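PDB 2VVW: protein A52, which suppresses innate immune signalling of the host by associating with TRAF6 and with IRAK2, inhibiting NF-kappa-B activation through the latter. Local coordinates for residues P7-Y12 / G42-E47; D13-R18 / I144-L149; I24-F29 / Y124-I129; M30-L35 / L105-V110. All blocks are in the same frame, centred on the assembly; numbering follows the deposited sequence. Where two conformers were deposited one is given.

Contact 1. Residues P7-Y12 / G42-E47; sequences PDYLEY and GRLFNE
Phe-45 has the largest surface buried here. Its CG lies anti to its own carbonyl carbon, chi1 -80°, and the ring reaches under the turn formed by residues 9-12. The carbonyl oxygen of Tyr-9 sits over the centre of one ring face, with Tyr-9 O 3.6 Å from Phe-45 CE1. CB of Tyr-9 touches the same CE1, and Leu-10 CA comes to 3.6 Å from Phe-45 CE2. Leu-44 is next. Leu-44 CD2 serves two rings: it is 3.9 Å from Tyr-9 CD1 and 4.0 Å from Tyr-12 CD2. The first approach is oblique; Tyr-12 and Leu-44 run side by side. In this Bcl-2-like fold the contact ties the loop before helix 21-35 to the start of helix 43-49. Residues 9-12 form a type I beta turn, and Gly-42 is the N-cap residue of the helix. Gly-42 N donates to Leu-10 O at 2.8 Å, in the carbonyl plane and on a lone pair. Leu-44 N donates to Tyr-12 O at 3.2 Å, so a backbone oxygen of the loop takes up an N-H of the first helical turn. A water lies within hydrogen-bonding distance of Tyr-9 O and Tyr-12 O and accepts from Phe-45 N. Both tyrosine hydroxyls hydrogen-bond to the carboxylate of Asp-19. Asp-8 OD1 forms a salt bridge with Lys-123 of the second subunit.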
# COMPACT_ATOMS: atom_id res chain seq x y z
N PRO A 7 -7.52 5.73 10.07
CA PRO A 7 -7.81 4.29 10.15
C PRO A 7 -7.37 3.53 8.90
O PRO A 7 -7.08 4.14 7.85
CB PRO A 7 -9.35 4.24 10.26
CG PRO A 7 -9.80 5.49 9.57
CD PRO A 7 -8.76 6.52 9.91
N ASP A 8 -7.32 2.21 8.99
CA ASP A 8 -7.12 1.40 7.81
C ASP A 8 -8.49 1.16 7.20
O ASP A 8 -9.45 0.96 7.94
CB ASP A 8 -6.50 0.07 8.19
CG ASP A 8 -6.14 -0.74 6.98
OD1 ASP A 8 -5.08 -0.45 6.37
OD2 ASP A 8 -6.94 -1.63 6.61
N TYR A 9 -8.59 1.16 5.87
CA TYR A 9 -9.89 1.08 5.19
C TYR A 9 -10.31 -0.31 4.71
O TYR A 9 -11.45 -0.50 4.32
CB TYR A 9 -9.99 2.15 4.09
CG TYR A 9 -9.98 3.55 4.69
CD1 TYR A 9 -11.04 3.98 5.51
CD2 TYR A 9 -8.91 4.41 4.50
CE1 TYR A 9 -11.03 5.25 6.11
CE2 TYR A 9 -8.89 5.68 5.10
CZ TYR A 9 -9.96 6.10 5.89
OH TYR A 9 -9.94 7.34 6.50
N LEU A 10 -9.44 -1.30 4.79
CA LEU A 10 -9.75 -2.63 4.25
C LEU A 10 -11.03 -3.21 4.82
O LEU A 10 -11.89 -3.67 4.07
CB LEU A 10 -8.60 -3.59 4.51
CG LEU A 10 -8.71 -4.99 3.91
CD1 LEU A 10 -9.07 -4.97 2.43
CD2 LEU A 10 -7.40 -5.71 4.14
N GLU A 11 -11.17 -3.17 6.14
CA GLU A 11 -12.35 -3.72 6.83
C GLU A 11 -13.23 -2.63 7.47
O GLU A 11 -14.07 -2.92 8.31
CB GLU A 11 -11.89 -4.74 7.86
CG GLU A 11 -11.16 -5.92 7.24
CD GLU A 11 -10.56 -6.87 8.27
OE1 GLU A 11 -10.39 -6.48 9.44
OE2 GLU A 11 -10.24 -8.02 7.89
N TYR A 12 -13.07 -1.39 7.04
CA TYR A 12 -13.76 -0.26 7.62
C TYR A 12 -15.20 -0.23 7.10
O TYR A 12 -15.44 -0.41 5.91
CB TYR A 12 -13.00 1.00 7.23
CG TYR A 12 -13.31 2.29 7.96
CD1 TYR A 12 -12.74 2.56 9.20
CD2 TYR A 12 -14.07 3.27 7.36
CE1 TYR A 12 -12.98 3.78 9.86
CE2 TYR A 12 -14.31 4.50 8.01
CZ TYR A 12 -13.76 4.74 9.24
OH TYR A 12 -13.99 5.94 9.85
N GLY A 42 -14.61 -4.46 4.22
CA GLY A 42 -15.67 -3.82 4.99
C GLY A 42 -16.78 -3.31 4.09
O GLY A 42 -16.74 -3.52 2.87
N ARG A 43 -17.76 -2.66 4.69
CA ARG A 43 -18.89 -2.12 3.94
C ARG A 43 -18.44 -1.00 2.99
O ARG A 43 -19.00 -0.83 1.91
CB ARG A 43 -19.97 -1.60 4.88
CG ARG A 43 -20.67 -2.72 5.62
CD ARG A 43 -22.02 -2.31 6.14
NE ARG A 43 -22.00 -2.00 7.57
CZ ARG A 43 -21.93 -2.92 8.54
NH1 ARG A 43 -21.85 -4.22 8.25
NH2 ARG A 43 -21.91 -2.53 9.81
N LEU A 44 -17.43 -0.25 3.39
CA LEU A 44 -16.98 0.87 2.55
C LEU A 44 -16.42 0.38 1.21
O LEU A 44 -16.89 0.80 0.16
CB LEU A 44 -15.94 1.71 3.29
CG LEU A 44 -15.28 2.81 2.47
CD1 LEU A 44 -16.33 3.75 1.89
CD2 LEU A 44 -14.25 3.56 3.33
N PHE A 45 -15.40 -0.46 1.24
CA PHE A 45 -14.85 -1.08 0.03
C PHE A 45 -15.92 -1.88 -0.73
O PHE A 45 -15.92 -1.87 -1.95
CB PHE A 45 -13.67 -2.02 0.36
CG PHE A 45 -12.34 -1.30 0.60
CD1 PHE A 45 -12.28 0.07 0.76
CD2 PHE A 45 -11.17 -2.02 0.68
CE1 PHE A 45 -11.06 0.69 0.99
CE2 PHE A 45 -9.95 -1.41 0.89
CZ PHE A 45 -9.90 -0.05 1.06
N ASN A 46 -16.80 -2.58 -0.01
CA ASN A 46 -17.87 -3.32 -0.70
C ASN A 46 -18.81 -2.40 -1.53
O ASN A 46 -19.31 -2.81 -2.58
CB ASN A 46 -18.65 -4.21 0.28
CG ASN A 46 -17.95 -5.54 0.56
OD1 ASN A 46 -17.15 -6.04 -0.25
ND2 ASN A 46 -18.26 -6.13 1.70
N GLU A 47 -19.02 -1.16 -1.08
CA GLU A 47 -19.78 -0.19 -1.88
C GLU A 47 -18.99 0.28 -3.10
O GLU A 47 -19.54 0.40 -4.20
CB GLU A 47 -20.19 1.03 -1.05
CG GLU A 47 -21.29 0.75 -0.06
CD GLU A 47 -22.56 0.21 -0.72
OE1 GLU A 47 -22.98 0.77 -1.75
OE2 GLU A 47 -23.13 -0.78 -0.20
O HOH W 1 -13.98 -1.46 3.63

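Contact 2. Residues D13-R18 / I144-L149; sequences DDLLDR and ILQNRL
Residues 13-18 pass as an irregular chain across a regular helical segment, 144-149, and come closest at Leu-15 and Gln-146, whose CA atoms are 6.0 Å apart. In this all-helical Bcl-2-like fold the contact lays the loop before helix 21-35 against the C-terminal helix 135-153. Leu-15 carries the packing. Its CG is anti to the backbone N, chi1 -176°, and the side chain points at the helix, among Leu-145, Gln-146 and Leu-149. Leu-15 CD2 presses on Leu-145 CB at 3.4 Å, tighter than usual for two carbons. Leu-15 CB meets the CD1 methyl of Leu-149 at 3.7 Å. The third neighbour is the aliphatic part of Gln-146, which crosses Leu-15 at about a right angle and puts its CG 3.7 Å from Leu-15 CG. Beyond Leu-15, on the inner side, lies Ile-24 of helix 21-35.

Asp-14 OD1 accepts from Leu-15 N at 2.8 Å with its anti lone pair, which ties the carboxylate to the backbone N of the next residue. Asp-13 OD1 accepts from Arg-43 N, at the start of helix 43-49. Gln-146 is extended beyond CG, so its amide reaches past the leucine side chain to the loop backbone. There Gln-146 NE2 donates to Leu-15 O at 3.0 Å and 164°; the oxygen lies close to the amide plane, but the nitrogen stands 45° above the carbonyl plane.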
# COMPACT_ATOMS: atom_id res chain seq x y z
N ASP A 13 -16.14 0.01 8.01
CA ASP A 13 -17.57 -0.06 7.67
C ASP A 13 -18.23 1.30 7.53
O ASP A 13 -19.41 1.36 7.15
CB ASP A 13 -18.33 -0.86 8.73
CG ASP A 13 -18.04 -2.34 8.67
OD1 ASP A 13 -17.72 -2.87 7.58
OD2 ASP A 13 -18.17 -3.00 9.72
N ASP A 14 -17.51 2.39 7.83
CA ASP A 14 -18.15 3.71 7.79
C ASP A 14 -17.50 4.64 6.76
O ASP A 14 -16.67 4.22 5.96
CB ASP A 14 -18.14 4.37 9.17
CG ASP A 14 -19.46 5.09 9.49
OD1 ASP A 14 -20.11 5.70 8.60
OD2 ASP A 14 -19.83 5.02 10.67
N LEU A 15 -17.95 5.88 6.75
CA LEU A 15 -17.40 6.90 5.89
C LEU A 15 -17.74 8.22 6.59
O LEU A 15 -18.83 8.76 6.45
CB LEU A 15 -18.00 6.80 4.48
CG LEU A 15 -17.43 7.77 3.44
CD1 LEU A 15 -15.97 7.80 3.57
CD2 LEU A 15 -17.85 7.41 2.02
N LEU A 16 -16.80 8.71 7.39
CA LEU A 16 -17.03 9.89 8.23
C LEU A 16 -16.35 11.13 7.67
O LEU A 16 -15.57 11.04 6.73
CB LEU A 16 -16.58 9.59 9.67
CG LEU A 16 -17.20 8.32 10.30
CD1 LEU A 16 -16.56 8.02 11.65
CD2 LEU A 16 -18.73 8.42 10.43
N ASP A 17 -16.67 12.30 8.24
CA ASP A 17 -16.16 13.57 7.71
C ASP A 17 -14.63 13.56 7.61
O ASP A 17 -14.06 14.01 6.62
CB ASP A 17 -16.62 14.75 8.55
CG ASP A 17 -18.09 15.10 8.33
OD1 ASP A 17 -18.70 14.62 7.34
OD2 ASP A 17 -18.64 15.84 9.17
N ARG A 18 -13.98 13.02 8.64
CA ARG A 18 -12.52 12.96 8.73
C ARG A 18 -11.87 11.99 7.77
O ARG A 18 -10.65 12.04 7.58
CB ARG A 18 -12.10 12.58 10.15
CG ARG A 18 -12.48 11.14 10.55
CD ARG A 18 -11.38 10.10 10.30
NE ARG A 18 -11.80 8.76 10.71
CZ ARG A 18 -11.80 8.31 11.96
NH1 ARG A 18 -11.41 9.10 12.95
NH2 ARG A 18 -12.21 7.07 12.22
N ILE A 144 -22.42 10.37 -1.97
CA ILE A 144 -23.18 9.26 -2.53
C ILE A 144 -22.90 7.99 -1.74
O ILE A 144 -23.85 7.28 -1.38
CB ILE A 144 -22.88 9.08 -4.05
CG1 ILE A 144 -23.57 10.20 -4.84
CG2 ILE A 144 -23.35 7.70 -4.57
CD1 ILE A 144 -23.24 10.22 -6.33
N LEU A 145 -21.63 7.73 -1.44
CA LEU A 145 -21.23 6.53 -0.70
C LEU A 145 -21.83 6.53 0.70
O LEU A 145 -22.35 5.53 1.16
CB LEU A 145 -19.71 6.40 -0.63
CG LEU A 145 -19.03 5.86 -1.88
CD1 LEU A 145 -17.52 6.12 -1.87
CD2 LEU A 145 -19.31 4.35 -2.02
N GLN A 146 -21.76 7.69 1.35
CA GLN A 146 -22.35 7.85 2.67
C GLN A 146 -23.84 7.52 2.66
O GLN A 146 -24.32 6.80 3.54
CB GLN A 146 -22.13 9.27 3.18
CG GLN A 146 -20.69 9.57 3.60
CD GLN A 146 -20.48 11.04 3.98
OE1 GLN A 146 -21.05 11.93 3.37
NE2 GLN A 146 -19.67 11.27 5.00
N ASN A 147 -24.56 8.05 1.67
CA ASN A 147 -25.98 7.73 1.50
C ASN A 147 -26.22 6.24 1.35
O ASN A 147 -27.12 5.68 1.97
CB ASN A 147 -26.57 8.42 0.25
CG ASN A 147 -26.76 9.90 0.44
OD1 ASN A 147 -27.00 10.37 1.55
ND2 ASN A 147 -26.66 10.65 -0.65
N ARG A 148 -25.41 5.60 0.51
CA ARG A 148 -25.58 4.18 0.23
C ARG A 148 -25.30 3.32 1.46
O ARG A 148 -25.96 2.30 1.66
CB ARG A 148 -24.69 3.75 -0.93
CG ARG A 148 -25.19 4.29 -2.27
CD ARG A 148 -24.33 3.85 -3.44
NE ARG A 148 -24.78 4.47 -4.70
CZ ARG A 148 -24.24 4.27 -5.90
NH1 ARG A 148 -23.23 3.44 -6.06
NH2 ARG A 148 -24.74 4.90 -6.95
N LEU A 149 -24.35 3.76 2.28
CA LEU A 149 -24.03 3.06 3.53
C LEU A 149 -25.17 3.16 4.55
O LEU A 149 -25.48 2.18 5.24
CB LEU A 149 -22.72 3.59 4.12
CG LEU A 149 -21.50 3.14 3.30
CD1 LEU A 149 -20.25 3.95 3.64
CD2 LEU A 149 -21.24 1.65 3.49

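Contact 3. Residues I24-F29 / Y124-I129; sequences ILEEYF and YCLRAI
Helices 21-35 and 123-132 pack in the interior of the Bcl-2-like helical bundle. Their segments run roughly antiparallel, at 148°, with the axes 10.0 Å apart. Phe-29 has the largest buried surface. Its CB points toward the other helix, and chi1 of -68° sets CG anti to the carbonyl carbon. With chi2, that torsion turns one ring face to Cys-125. Phe-29 CG is 3.8 Å from Cys-125 CB, and CD1 is in touch with both CB and SG of the same cysteine. The CB lies over the face, 15° off the ring normal, in a CH-pi contact. The sulfur is farther out and oblique, a sulfur-aromatic contact. CD2 of Tyr-28 lies over the rim of the opposite face. On the other branch, Phe-29 CD2 also lies near Cys-125 CB and approaches the CD2 methyl of Leu-126 loosely. Further along, Phe-29 CE2 meets CG1 of Ile-129 at 4.0 Å. Beyond CD1, Phe-29 CE1 packs on Cys-106 of helix 96-115. The contact across the segments is apolar throughout. Leu-25 CD1 extends it with a looser approach to Ile-129 CG2. At the more exposed border Leu-126 crosses Glu-26 at about a right angle. Its CD2 methyl rests against the helix backbone and the base of the acidic side chain, with Leu-126 CD2 3.7 Å from Glu-26 CA and 3.9 Å from Glu-26 CG.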
# COMPACT_ATOMS: atom_id res chain seq x y z
N ILE A 24 -8.95 6.92 0.87
CA ILE A 24 -9.77 5.73 0.76
C ILE A 24 -9.52 5.03 -0.57
O ILE A 24 -9.34 3.80 -0.62
CB ILE A 24 -11.29 6.08 0.91
CG1 ILE A 24 -11.61 6.44 2.38
CG2 ILE A 24 -12.14 4.94 0.48
CD1 ILE A 24 -12.99 7.10 2.57
N LEU A 25 -9.50 5.81 -1.65
CA LEU A 25 -9.26 5.25 -2.97
C LEU A 25 -7.83 4.73 -3.12
O LEU A 25 -7.62 3.69 -3.74
CB LEU A 25 -9.62 6.25 -4.08
CG LEU A 25 -11.09 6.67 -4.20
CD1 LEU A 25 -11.24 7.79 -5.20
CD2 LEU A 25 -11.94 5.49 -4.60
N GLU A 26 -6.85 5.41 -2.55
CA GLU A 26 -5.45 4.92 -2.55
C GLU A 26 -5.40 3.53 -1.95
O GLU A 26 -4.82 2.64 -2.54
CB GLU A 26 -4.50 5.82 -1.76
CG GLU A 26 -4.11 7.13 -2.41
CD GLU A 26 -3.10 7.94 -1.56
OE1 GLU A 26 -2.03 8.31 -2.10
OE2 GLU A 26 -3.37 8.20 -0.36
N GLU A 27 -6.00 3.36 -0.77
CA GLU A 27 -5.97 2.08 -0.08
C GLU A 27 -6.79 1.03 -0.80
O GLU A 27 -6.41 -0.14 -0.82
CB GLU A 27 -6.44 2.24 1.38
CG GLU A 27 -5.45 3.01 2.23
CD GLU A 27 -5.54 2.77 3.72
OE1 GLU A 27 -6.35 1.92 4.19
OE2 GLU A 27 -4.77 3.45 4.44
N TYR A 28 -7.91 1.44 -1.39
CA TYR A 28 -8.74 0.53 -2.20
C TYR A 28 -7.95 -0.07 -3.38
O TYR A 28 -7.90 -1.28 -3.58
CB TYR A 28 -9.96 1.28 -2.72
CG TYR A 28 -10.85 0.45 -3.61
CD1 TYR A 28 -11.62 -0.58 -3.07
CD2 TYR A 28 -10.90 0.68 -4.98
CE1 TYR A 28 -12.43 -1.35 -3.85
CE2 TYR A 28 -11.72 -0.10 -5.79
CZ TYR A 28 -12.48 -1.12 -5.22
OH TYR A 28 -13.30 -1.89 -6.01
N PHE A 29 -7.32 0.79 -4.15
CA PHE A 29 -6.50 0.32 -5.26
C PHE A 29 -5.27 -0.47 -4.82
O PHE A 29 -4.92 -1.46 -5.46
CB PHE A 29 -6.16 1.46 -6.21
CG PHE A 29 -7.36 1.98 -6.95
CD1 PHE A 29 -8.10 1.14 -7.76
CD2 PHE A 29 -7.75 3.29 -6.84
CE1 PHE A 29 -9.21 1.62 -8.44
CE2 PHE A 29 -8.86 3.76 -7.51
CZ PHE A 29 -9.58 2.93 -8.30
N TYR A 124 -0.75 3.50 -11.20
CA TYR A 124 -1.33 4.22 -12.34
C TYR A 124 -2.83 4.53 -12.15
O TYR A 124 -3.33 5.48 -12.73
CB TYR A 124 -1.11 3.46 -13.66
CG TYR A 124 0.29 3.61 -14.17
CD1 TYR A 124 0.61 4.62 -15.06
CD2 TYR A 124 1.32 2.78 -13.72
CE1 TYR A 124 1.90 4.79 -15.53
CE2 TYR A 124 2.62 2.94 -14.18
CZ TYR A 124 2.90 3.94 -15.09
OH TYR A 124 4.19 4.12 -15.56
N CYS A 125 -3.53 3.70 -11.37
CA CYS A 125 -4.90 4.01 -10.99
C CYS A 125 -4.98 5.37 -10.29
O CYS A 125 -5.89 6.14 -10.55
CB CYS A 125 -5.49 2.94 -10.09
SG CYS A 125 -5.47 1.31 -10.84
N LEU A 126 -4.02 5.66 -9.43
CA LEU A 126 -4.02 6.93 -8.70
C LEU A 126 -3.76 8.07 -9.66
O LEU A 126 -4.39 9.14 -9.54
CB LEU A 126 -2.98 6.97 -7.58
CG LEU A 126 -2.86 5.75 -6.66
CD1 LEU A 126 -1.71 5.91 -5.64
CD2 LEU A 126 -4.17 5.48 -5.99
N ARG A 127 -2.82 7.87 -10.59
CA ARG A 127 -2.52 8.92 -11.58
C ARG A 127 -3.78 9.21 -12.39
O ARG A 127 -4.11 10.34 -12.64
CB ARG A 127 -1.36 8.50 -12.50
CG ARG A 127 -0.79 9.63 -13.35
CD ARG A 127 0.34 9.18 -14.28
NE ARG A 127 1.44 8.48 -13.61
CZ ARG A 127 2.59 8.15 -14.20
NH1 ARG A 127 2.82 8.47 -15.47
NH2 ARG A 127 3.53 7.51 -13.51
N ALA A 128 -4.48 8.16 -12.78
CA ALA A 128 -5.71 8.31 -13.57
C ALA A 128 -6.78 9.11 -12.81
O ALA A 128 -7.39 10.02 -13.37
CB ALA A 128 -6.26 6.92 -13.95
N ILE A 129 -6.99 8.76 -11.53
CA ILE A 129 -7.98 9.44 -10.66
C ILE A 129 -7.68 10.91 -10.55
O ILE A 129 -8.57 11.74 -10.68
CB ILE A 129 -8.02 8.83 -9.21
CG1 ILE A 129 -8.58 7.41 -9.22
CG2 ILE A 129 -8.83 9.70 -8.25
CD1 ILE A 129 -9.96 7.26 -9.76

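Contact 4. Residues M30-L35 / L105-V110; sequences MYRGLL and LCACVV
Arg-32 reaches obliquely across to the neighbouring helix, while Val-110 turns its methyls to the backbone of Gly-33. These two approaches join helix 21-35 to helix 96-115 inside the Bcl-2-like helical bundle. The segments run nearly parallel, with an angle of 21° between them and 9.4 Å between their axes. Arg-32 CG is anti to the backbone N, chi1 -178°, and the chain stays extended to NE. This lays the flat guanidinium across Ala-107. The CB of Ala-107 lies over the centre of one guanidinium face, with Arg-32 CZ 3.7 Å from Ala-107 CB. The aliphatic stem of the arginine crosses Val-110 obliquely, and Arg-32 CG comes to 4.0 Å from Val-110 CG1.

The charge of this buried side chain is met outside the two segments. Arg-32 NH2 forms salt bridges with Asp-111 and Asp-52, and NH1 bonds to the hydroxyl of Tyr-28. With polar partners at its nitrogens and an alanine methyl on one face, the group is restrained in both position and rotation. The two carboxylates would be expected to stabilise its positive charge.

Gly-33 and Val-110 mark the closest passage of the backbones, with their CA atoms 5.2 Å apart. The valine has CG1 between its backbone N and carbonyl carbon, the crowded position, with chi1 89°. Both methyls then face Gly-33, and Val-110 CG2 lies 3.5 Å from Gly-33 CA.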
# COMPACT_ATOMS: atom_id res chain seq x y z
N MET A 30 -4.67 -0.08 -3.70
CA MET A 30 -3.53 -0.81 -3.15
C MET A 30 -3.97 -2.21 -2.77
O MET A 30 -3.37 -3.18 -3.20
CB MET A 30 -2.99 -0.09 -1.92
CG MET A 30 -1.92 -0.81 -1.15
SD MET A 30 -1.56 0.06 0.39
CE MET A 30 -3.00 -0.39 1.41
N TYR A 31 -5.04 -2.31 -1.99
CA TYR A 31 -5.45 -3.62 -1.48
C TYR A 31 -6.03 -4.54 -2.57
O TYR A 31 -5.74 -5.75 -2.61
CB TYR A 31 -6.45 -3.46 -0.33
CG TYR A 31 -5.83 -3.12 1.01
CD1 TYR A 31 -4.93 -3.98 1.63
CD2 TYR A 31 -6.17 -1.93 1.68
CE1 TYR A 31 -4.35 -3.69 2.87
CE2 TYR A 31 -5.60 -1.63 2.95
CZ TYR A 31 -4.69 -2.50 3.52
OH TYR A 31 -4.14 -2.24 4.75
N ARG A 32 -6.86 -3.98 -3.45
CA ARG A 32 -7.41 -4.74 -4.55
C ARG A 32 -6.31 -5.11 -5.55
O ARG A 32 -6.22 -6.26 -6.01
CB ARG A 32 -8.54 -3.98 -5.24
CG ARG A 32 -9.19 -4.77 -6.36
CD ARG A 32 -10.55 -4.20 -6.75
NE ARG A 32 -11.07 -4.86 -7.95
CZ ARG A 32 -12.34 -4.83 -8.34
NH1 ARG A 32 -13.24 -4.18 -7.64
NH2 ARG A 32 -12.70 -5.47 -9.45
N GLY A 33 -5.45 -4.16 -5.87
CA GLY A 33 -4.33 -4.41 -6.77
C GLY A 33 -3.27 -5.40 -6.30
O GLY A 33 -2.61 -6.03 -7.13
N LEU A 34 -3.10 -5.54 -4.97
CA LEU A 34 -2.07 -6.42 -4.42
C LEU A 34 -2.63 -7.71 -3.86
O LEU A 34 -2.02 -8.76 -4.06
CB LEU A 34 -1.20 -5.69 -3.37
CG LEU A 34 -0.42 -4.46 -3.85
CD1 LEU A 34 0.49 -3.88 -2.69
CD2 LEU A 34 0.40 -4.68 -5.12
N LEU A 35 -3.78 -7.66 -3.19
CA LEU A 35 -4.39 -8.86 -2.58
C LEU A 35 -5.52 -9.47 -3.40
O LEU A 35 -5.80 -10.65 -3.27
CB LEU A 35 -4.94 -8.55 -1.19
CG LEU A 35 -3.98 -7.96 -0.16
CD1 LEU A 35 -4.72 -7.73 1.12
CD2 LEU A 35 -2.78 -8.86 0.02
N LEU A 105 -13.63 1.33 -13.44
CA LEU A 105 -12.78 0.96 -14.57
C LEU A 105 -11.35 0.71 -14.09
O LEU A 105 -10.74 -0.28 -14.44
CB LEU A 105 -12.79 2.08 -15.62
CG LEU A 105 -11.88 1.93 -16.84
CD1 LEU A 105 -12.45 0.93 -17.82
CD2 LEU A 105 -11.66 3.30 -17.50
N CYS A 106 -10.83 1.64 -13.29
CA CYS A 106 -9.51 1.48 -12.66
C CYS A 106 -9.42 0.15 -11.92
O CYS A 106 -8.43 -0.57 -12.04
CB CYS A 106 -9.27 2.63 -11.68
SG CYS A 106 -8.97 4.16 -12.54
N ALA A 107 -10.47 -0.14 -11.16
CA ALA A 107 -10.57 -1.38 -10.38
C ALA A 107 -10.50 -2.63 -11.23
O ALA A 107 -9.82 -3.62 -10.88
CB ALA A 107 -11.85 -1.38 -9.60
N CYS A 108 -11.26 -2.63 -12.31
CA CYS A 108 -11.27 -3.77 -13.22
C CYS A 108 -9.92 -3.91 -13.93
O CYS A 108 -9.47 -5.00 -14.20
CB CYS A 108 -12.42 -3.65 -14.23
SG CYS A 108 -14.07 -3.83 -13.47
N VAL A 109 -9.27 -2.79 -14.23
CA VAL A 109 -7.94 -2.80 -14.85
C VAL A 109 -6.88 -3.31 -13.87
O VAL A 109 -6.04 -4.14 -14.23
CB VAL A 109 -7.56 -1.39 -15.41
CG1 VAL A 109 -6.09 -1.32 -15.82
CG2 VAL A 109 -8.49 -1.03 -16.58
N VAL A 110 -6.92 -2.84 -12.62
CA VAL A 110 -5.96 -3.29 -11.63
C VAL A 110 -6.04 -4.82 -11.44
O VAL A 110 -5.02 -5.45 -11.18
CB VAL A 110 -6.07 -2.50 -10.28
CG1 VAL A 110 -7.06 -3.15 -9.30
CG2 VAL A 110 -4.71 -2.36 -9.63

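In the fold
Contacts 3 and 4 lie near the centre of the chain and share helix 21-35. Their centres are 8 Å apart, and they touch each other. Contact 3 is apolar; contact 4 adds a buried arginine whose charge is paired outside its segments. Contacts 1 and 2 lie farther out, on the same side of the chain's centre. They use consecutive parts of the N-terminal loop, touch each other and rely on backbone carbonyls as acceptors. Contact 1 is mostly buried, contact 2 only partly. Both also touch contact 3, contact 1 by a polar link and contact 2 by packing. Contacts 1, 3 and 4 come within reach of the second subunit; contact 2 does not.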